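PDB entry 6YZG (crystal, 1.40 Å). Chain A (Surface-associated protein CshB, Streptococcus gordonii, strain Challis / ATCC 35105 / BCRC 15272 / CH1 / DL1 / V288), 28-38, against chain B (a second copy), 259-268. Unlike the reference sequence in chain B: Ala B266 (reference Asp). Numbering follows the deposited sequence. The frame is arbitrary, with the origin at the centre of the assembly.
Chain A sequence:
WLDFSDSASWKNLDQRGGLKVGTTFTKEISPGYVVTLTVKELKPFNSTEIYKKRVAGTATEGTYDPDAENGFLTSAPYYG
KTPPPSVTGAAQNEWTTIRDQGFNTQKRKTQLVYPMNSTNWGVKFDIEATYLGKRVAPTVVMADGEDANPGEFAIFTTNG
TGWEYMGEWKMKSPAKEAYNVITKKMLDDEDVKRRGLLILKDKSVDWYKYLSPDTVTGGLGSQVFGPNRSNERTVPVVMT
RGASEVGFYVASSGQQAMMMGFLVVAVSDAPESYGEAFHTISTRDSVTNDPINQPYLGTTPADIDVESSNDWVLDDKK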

# COMPACT_ATOMS: atom_id res chain seq x y z
N GLU A 28 -1.63 -29.59 17.95
CA GLU A 28 -2.26 -29.44 19.26
C GLU A 28 -2.05 -28.01 19.71
O GLU A 28 -0.96 -27.65 20.16
N ILE A 29 -3.04 -27.18 19.49
CA ILE A 29 -2.91 -25.71 19.65
C ILE A 29 -2.97 -25.27 21.10
O ILE A 29 -2.55 -24.13 21.38
N SER A 30 -3.50 -26.10 21.94
CA SER A 30 -3.65 -25.85 23.39
C SER A 30 -3.69 -27.25 23.97
O SER A 30 -4.10 -28.20 23.32
N PRO A 31 -3.35 -27.46 25.26
CA PRO A 31 -3.33 -28.82 25.78
C PRO A 31 -4.69 -29.52 25.60
O PRO A 31 -5.74 -28.95 26.10
N GLY A 32 -4.69 -30.65 24.93
CA GLY A 32 -5.89 -31.46 24.72
C GLY A 32 -6.68 -31.05 23.46
O GLY A 32 -7.61 -31.81 23.14
N TYR A 33 -6.31 -29.95 22.80
CA TYR A 33 -7.14 -29.37 21.69
C TYR A 33 -6.34 -29.54 20.39
O TYR A 33 -5.32 -28.84 20.23
N VAL A 34 -6.80 -30.44 19.52
CA VAL A 34 -6.09 -30.84 18.30
C VAL A 34 -6.90 -30.37 17.10
O VAL A 34 -8.09 -30.74 16.98
N VAL A 35 -6.24 -29.64 16.22
CA VAL A 35 -6.87 -29.26 14.94
C VAL A 35 -6.18 -29.98 13.81
O VAL A 35 -4.94 -30.12 13.77
N THR A 36 -7.00 -30.46 12.89
CA THR A 36 -6.48 -31.16 11.72
C THR A 36 -7.09 -30.50 10.51
O THR A 36 -8.35 -30.46 10.41
N LEU A 37 -6.28 -30.03 9.58
CA LEU A 37 -6.70 -29.49 8.30
C LEU A 37 -6.34 -30.54 7.25
O LEU A 37 -5.21 -31.07 7.24
N THR A 38 -7.27 -30.82 6.35
CA THR A 38 -7.01 -31.71 5.22
C THR A 38 -7.31 -30.98 3.93
O THR A 38 -8.39 -30.37 3.84
N MET B 259 -3.73 -16.46 6.45
CA MET B 259 -3.54 -16.68 7.88
C MET B 259 -4.79 -17.38 8.40
O MET B 259 -5.95 -16.97 8.04
N MET B 260 -4.63 -18.37 9.24
CA MET B 260 -5.78 -19.11 9.81
C MET B 260 -5.45 -19.37 11.28
O MET B 260 -4.32 -19.82 11.57
N GLY B 261 -6.39 -19.15 12.17
CA GLY B 261 -6.21 -19.43 13.58
C GLY B 261 -7.48 -19.97 14.17
O GLY B 261 -8.52 -20.10 13.52
N PHE B 262 -7.32 -20.44 15.40
CA PHE B 262 -8.41 -21.04 16.16
C PHE B 262 -8.47 -20.37 17.52
O PHE B 262 -7.42 -20.15 18.15
N LEU B 263 -9.68 -20.17 18.01
CA LEU B 263 -9.89 -19.65 19.38
C LEU B 263 -10.40 -20.84 20.21
O LEU B 263 -11.26 -21.56 19.74
N VAL B 264 -9.85 -21.02 21.41
CA VAL B 264 -10.26 -22.18 22.26
C VAL B 264 -10.87 -21.76 23.60
O VAL B 264 -11.25 -22.65 24.34
N VAL B 265 -10.88 -20.48 23.92
CA VAL B 265 -11.39 -19.97 25.22
C VAL B 265 -12.77 -20.54 25.54
O VAL B 265 -12.96 -20.91 26.71
N ALA B 266 -13.66 -20.67 24.57
CA ALA B 266 -15.02 -21.12 24.93
C ALA B 266 -15.31 -22.56 24.50
O ALA B 266 -16.46 -22.83 24.11
N VAL B 267 -14.34 -23.46 24.67
CA VAL B 267 -14.54 -24.90 24.29
C VAL B 267 -15.57 -25.56 25.23
O VAL B 267 -16.32 -26.43 24.73
N SER B 268 -15.64 -25.17 26.51
CA SER B 268 -16.50 -25.80 27.56
C SER B 268 -17.92 -26.07 27.02
O SER B 268 -18.35 -27.25 27.05

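What fills the apolar centre? Phe B262, chi1 m, points toward chain A and receives Val A35 (m) on one ring face: Val A35 CG1 lies 3.7 Å from the ring centroid, nearly along its normal, a CH-pi contact. Leu A37 (m, t) meets the ring edge, with its CD2 4.0 Å from Phe B262 CZ, while its CD1 lies 3.8 Å from Met B260 SD. The extended Met B260 (t, t, m) carries its sulfur across to meet it.

How does the packing continue toward the turns? Ile A29 (p, t) places CD1 3.5 Å from Phe B262 CB and 3.4 Å from Val B264 CG1, bridging two residues that point the same way. Val B264 (m) also sets CG1 over one face of Tyr A33 (t), 3.7 Å from the ring centroid. Val B267 (p) reaches that ring's edge, its CG2 3.7 Å from Tyr A33 CE2.

Where does polarity enter? No direct hydrogen bond joins the stretches. Instead, one water lies 2.8 Å from Tyr A33 OH and donates to Leu B263 O, also at 2.8 Å, so the backbone serves although the Leu B263 side chain points away. Ser A30 (t) adds only a van der Waals contact, OG to Val B264 CG2 at 4.0 Å.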

# COMPACT_ATOMS: atom_id res chain seq x y z
CB GLU A 28 -1.67 -30.47 20.24
CG GLU A 28 -2.41 -30.58 21.56
CD GLU A 28 -1.92 -31.71 22.46
OE1 GLU A 28 -0.97 -32.49 22.07
OE2 GLU A 28 -2.45 -31.74 23.60
CB ILE A 29 -3.95 -24.97 18.79
CG1 ILE A 29 -5.36 -25.33 19.25
CG2 ILE A 29 -3.67 -25.24 17.33
CD1 ILE A 29 -6.44 -24.47 18.60
CB SER A 30 -4.94 -25.01 23.56
OG SER A 30 -5.20 -24.65 24.90
CB PRO A 31 -2.97 -28.57 27.26
CG PRO A 31 -2.17 -27.32 27.23
CD PRO A 31 -2.86 -26.46 26.20
CB TYR A 33 -7.52 -27.95 22.02
CG TYR A 33 -8.67 -27.40 21.22
CD1 TYR A 33 -8.55 -27.12 19.87
CD2 TYR A 33 -9.89 -27.17 21.80
CE1 TYR A 33 -9.62 -26.65 19.12
CE2 TYR A 33 -10.97 -26.72 21.06
CZ TYR A 33 -10.83 -26.46 19.71
OH TYR A 33 -11.87 -26.00 18.95
CB VAL A 34 -5.82 -32.35 18.20
CG1 VAL A 34 -5.08 -32.61 16.87
CG2 VAL A 34 -5.03 -32.83 19.42
CB VAL A 35 -6.82 -27.74 14.74
CG1 VAL A 35 -7.59 -26.99 15.80
CG2 VAL A 35 -5.45 -27.20 14.63
CB THR A 36 -6.81 -32.65 11.71
OG1 THR A 36 -6.33 -33.26 12.94
CG2 THR A 36 -6.21 -33.34 10.53
CB LEU A 37 -5.96 -28.21 7.91
CG LEU A 37 -5.91 -27.07 8.91
CD1 LEU A 37 -5.26 -25.84 8.30
CD2 LEU A 37 -7.18 -26.79 9.65
CB THR A 38 -7.88 -32.97 5.26
OG1 THR A 38 -7.70 -33.65 6.53
CG2 THR A 38 -7.54 -33.93 4.15
CB MET B 259 -3.44 -15.37 8.65
CG MET B 259 -2.23 -14.58 8.18
SD MET B 259 -2.00 -13.02 9.01
CE MET B 259 -1.75 -13.57 10.70
CB MET B 260 -6.07 -20.43 9.12
CG MET B 260 -7.32 -21.13 9.71
SD MET B 260 -7.53 -22.82 9.01
CE MET B 260 -7.88 -22.49 7.32
CB PHE B 262 -8.21 -22.54 16.28
CG PHE B 262 -8.38 -23.31 15.02
CD1 PHE B 262 -7.43 -23.29 13.99
CD2 PHE B 262 -9.55 -24.00 14.76
CE1 PHE B 262 -7.68 -23.95 12.80
CE2 PHE B 262 -9.77 -24.74 13.61
CZ PHE B 262 -8.83 -24.69 12.60
CB LEU B 263 -10.88 -18.49 19.35
CG LEU B 263 -10.52 -17.34 18.40
CD1 LEU B 263 -11.54 -16.22 18.50
CD2 LEU B 263 -9.13 -16.85 18.66
CB VAL B 264 -9.03 -23.06 22.53
CG1 VAL B 264 -8.42 -23.55 21.24
CG2 VAL B 264 -8.00 -22.29 23.32
CB VAL B 265 -11.36 -18.43 25.24
CG1 VAL B 265 -12.22 -17.81 24.17
CG2 VAL B 265 -11.65 -17.84 26.62
CB ALA B 266 -15.98 -20.15 24.32
CB VAL B 267 -13.22 -25.72 24.26
CG1 VAL B 267 -12.50 -25.79 25.60
CG2 VAL B 267 -13.48 -27.14 23.78
CB SER B 268 -16.56 -24.96 28.81
OG SER B 268 -15.26 -24.74 29.34
O HOH W 1 -11.51 -23.51 17.70